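Local structure of uncharacterized protein PA2218 (Pseudomonas aeruginosa, 2HDW) at residues Ile150-Phe155 / Leu186-Val191. The protein is uncharacterised but adopts an alpha/beta-hydrolase fold and is probably a hydrolase. Sequence-based numbering, arbitrary orientation.
Sequences INTEDF and LNAVAV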
ATOM      1  N   ILE A 150     -12.035  -4.674  -2.212  1.00  7.55           N
ATOM      2  CA  ILE A 150     -12.164  -3.225  -2.270  1.00  7.61           C
ATOM      3  C   ILE A 150     -10.812  -2.526  -2.380  1.00  8.99           C
ATOM      4  O   ILE A 150     -10.665  -1.559  -3.125  1.00  9.86           O
ATOM      5  CB  ILE A 150     -12.912  -2.681  -1.031  1.00  8.09           C
ATOM      6  CG1 ILE A 150     -14.338  -3.243  -0.997  1.00  8.51           C
ATOM      7  CG2 ILE A 150     -12.949  -1.151  -1.066  1.00  6.64           C
ATOM      8  CD1 ILE A 150     -15.166  -2.785   0.214  1.00 10.31           C
ATOM      9  N   ASN A 151      -9.819  -3.016  -1.646  1.00  8.17           N
ATOM     10  CA  ASN A 151      -8.504  -2.396  -1.692  1.00  8.55           C
ATOM     11  C   ASN A 151      -7.832  -2.624  -3.043  1.00  8.82           C
ATOM     12  O   ASN A 151      -7.130  -1.746  -3.553  1.00  9.79           O
ATOM     13  CB  ASN A 151      -7.639  -2.908  -0.532  1.00 10.19           C
ATOM     14  CG  ASN A 151      -8.073  -2.321   0.810  1.00 10.31           C
ATOM     15  OD1 ASN A 151      -8.678  -1.246   0.858  1.00 14.61           O
ATOM     16  ND2 ASN A 151      -7.755  -3.009   1.898  1.00  8.77           N
ATOM     17  N   THR A 152      -8.047  -3.793  -3.637  1.00  6.88           N
ATOM     18  CA  THR A 152      -7.470  -4.042  -4.953  1.00  7.93           C
ATOM     19  C   THR A 152      -8.116  -3.025  -5.899  1.00  6.72           C
ATOM     20  O   THR A 152      -7.445  -2.425  -6.736  1.00  7.49           O
ATOM     21  CB  THR A 152      -7.750  -5.486  -5.419  1.00  6.99           C
ATOM     22  OG1 THR A 152      -6.987  -6.396  -4.613  1.00  5.57           O
ATOM     23  CG2 THR A 152      -7.375  -5.665  -6.881  1.00  9.11           C
ATOM     24  N   GLU A 153      -9.420  -2.814  -5.739  1.00  6.88           N
ATOM     25  CA  GLU A 153     -10.151  -1.845  -6.561  1.00  7.54           C
ATOM     26  C   GLU A 153      -9.601  -0.417  -6.377  1.00  8.43           C
ATOM     27  O   GLU A 153      -9.498   0.345  -7.345  1.00  8.91           O
ATOM     28  CB  GLU A 153     -11.645  -1.893  -6.210  1.00  7.15           C
ATOM     29  CG  GLU A 153     -12.478  -0.696  -6.676  1.00  7.39           C
ATOM     30  CD  GLU A 153     -12.367  -0.415  -8.169  1.00 10.42           C
ATOM     31  OE1 GLU A 153     -12.205  -1.369  -8.959  1.00  5.98           O
ATOM     32  OE2 GLU A 153     -12.460   0.772  -8.558  1.00 11.27           O
ATOM     33  N   ASP A 154      -9.232  -0.063  -5.149  1.00  8.05           N
ATOM     34  CA  ASP A 154      -8.693   1.276  -4.874  1.00  8.20           C
ATOM     35  C   ASP A 154      -7.523   1.608  -5.794  1.00  7.19           C
ATOM     36  O   ASP A 154      -7.396   2.729  -6.282  1.00  7.75           O
ATOM     37  CB  ASP A 154      -8.208   1.395  -3.425  1.00  9.59           C
ATOM     38  CG  ASP A 154      -9.341   1.443  -2.416  1.00  8.80           C
ATOM     39  OD1 ASP A 154     -10.450   1.902  -2.762  1.00  9.35           O
ATOM     40  OD2 ASP A 154      -9.110   1.043  -1.254  1.00  7.39           O
ATOM     41  N   PHE A 155      -6.659   0.630  -6.029  1.00  8.74           N
ATOM     42  CA  PHE A 155      -5.505   0.839  -6.888  1.00  8.14           C
ATOM     43  C   PHE A 155      -5.925   1.201  -8.311  1.00  7.61           C
ATOM     44  O   PHE A 155      -5.363   2.106  -8.918  1.00  8.60           O
ATOM     45  CB  PHE A 155      -4.632  -0.418  -6.902  1.00  9.59           C
ATOM     46  CG  PHE A 155      -3.246  -0.199  -6.371  1.00 10.43           C
ATOM     47  CD1 PHE A 155      -2.682  -1.103  -5.475  1.00  8.79           C
ATOM     48  CD2 PHE A 155      -2.492   0.896  -6.790  1.00 11.41           C
ATOM     49  CE1 PHE A 155      -1.382  -0.922  -4.999  1.00 10.82           C
ATOM     50  CE2 PHE A 155      -1.188   1.090  -6.322  1.00 13.19           C
ATOM     51  CZ  PHE A 155      -0.632   0.175  -5.423  1.00 13.37           C
ATOM     52  N   LEU A 186       0.101  -6.321  -7.059  1.00  7.50           N
ATOM     53  CA  LEU A 186       0.220  -7.464  -7.966  1.00  8.10           C
ATOM     54  C   LEU A 186      -1.169  -7.978  -8.319  1.00  6.85           C
ATOM     55  O   LEU A 186      -1.426  -8.371  -9.459  1.00  7.65           O
ATOM     56  CB  LEU A 186       1.039  -8.583  -7.312  1.00  7.65           C
ATOM     57  CG  LEU A 186       2.506  -8.243  -7.043  1.00 10.67           C
ATOM     58  CD1 LEU A 186       3.146  -9.311  -6.164  1.00  9.48           C
ATOM     59  CD2 LEU A 186       3.243  -8.117  -8.372  1.00  9.22           C
ATOM     60  N   ASN A 187      -2.066  -7.961  -7.337  1.00  7.29           N
ATOM     61  CA  ASN A 187      -3.435  -8.430  -7.533  1.00  8.91           C
ATOM     62  C   ASN A 187      -4.157  -7.550  -8.552  1.00  7.70           C
ATOM     63  O   ASN A 187      -4.862  -8.052  -9.426  1.00  8.90           O
ATOM     64  CB  ASN A 187      -4.204  -8.397  -6.209  1.00  6.08           C
ATOM     65  CG  ASN A 187      -5.407  -9.327  -6.206  1.00  8.45           C
ATOM     66  OD1 ASN A 187      -6.517  -8.934  -5.825  1.00 10.60           O
ATOM     67  ND2 ASN A 187      -5.192 -10.570  -6.615  1.00  7.15           N
ATOM     68  N   ALA A 188      -3.971  -6.239  -8.431  1.00  9.14           N
ATOM     69  CA  ALA A 188      -4.605  -5.281  -9.336  1.00  9.56           C
ATOM     70  C   ALA A 188      -4.082  -5.383 -10.767  1.00 10.66           C
ATOM     71  O   ALA A 188      -4.861  -5.385 -11.722  1.00 10.93           O
ATOM     72  CB  ALA A 188      -4.403  -3.858  -8.815  1.00  9.15           C
ATOM     73  N   VAL A 189      -2.763  -5.462 -10.914  1.00  9.69           N
ATOM     74  CA  VAL A 189      -2.142  -5.534 -12.236  1.00  9.55           C
ATOM     75  C   VAL A 189      -2.536  -6.775 -13.044  1.00  9.54           C
ATOM     76  O   VAL A 189      -2.615  -6.726 -14.271  1.00  9.54           O
ATOM     77  CB  VAL A 189      -0.597  -5.474 -12.122  1.00  9.00           C
ATOM     78  CG1 VAL A 189       0.031  -5.555 -13.512  1.00  7.67           C
ATOM     79  CG2 VAL A 189      -0.177  -4.175 -11.425  1.00  9.03           C
ATOM     80  N   ALA A 190      -2.776  -7.885 -12.357  1.00  7.44           N
ATOM     81  CA  ALA A 190      -3.159  -9.117 -13.033  1.00  8.01           C
ATOM     82  C   ALA A 190      -4.395  -8.930 -13.917  1.00  9.10           C
ATOM     83  O   ALA A 190      -4.446  -9.451 -15.035  1.00  9.73           O
ATOM     84  CB  ALA A 190      -3.421 -10.213 -12.007  1.00  8.78           C
ATOM     85  N   VAL A 191      -5.390  -8.196 -13.427  1.00  8.43           N
ATOM     86  CA  VAL A 191      -6.606  -7.989 -14.211  1.00  9.17           C
ATOM     87  C   VAL A 191      -6.751  -6.620 -14.865  1.00  9.32           C
ATOM     88  O   VAL A 191      -7.507  -6.485 -15.822  1.00 10.66           O
ATOM     89  CB  VAL A 191      -7.892  -8.258 -13.388  1.00  9.95           C
ATOM     90  CG1 VAL A 191      -8.015  -9.749 -13.089  1.00 13.89           C
ATOM     91  CG2 VAL A 191      -7.889  -7.437 -12.110  1.00 10.05           C
TER
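T152 meets N187 and A188 with both branches of its side chain. Its methyl, CG2, stands anti to the backbone N (chi1 -70° for OG1) and is thereby directed at the backbone of A188, with CG2 lying 3.7 Å from A188 CA and 4.0 Å from A188 CB. The N187 side chain crosses that of T152 at about a right angle, its amide end meeting the hydroxyl side of the threonine. The other branch of T152, OG1, lies beside its own backbone N and is hydrogen-bonded to P148 O, one turn back in helix 148-164. One turn further on, F155 takes part through its root, CB to A188 CB being 3.9 Å. Its ring continues inward, edge-to-face with F130 and against W181. The small A188 is consistent with an approach of 8.7 Å between the axes of the short segments, which cross at -66°. Helices 148-164 and 180-191 thus pack against each other in the alpha/beta-hydrolase fold, and both contact strand 173-178, through F155 and V189 on V175. Chemically, T152 CG2 and F155 CB meet CA and CB of A188, with the polar ends of T152 and N187 beside them; the threonine hydroxyl has a firm partner in P148 O while also facing the N187 amide.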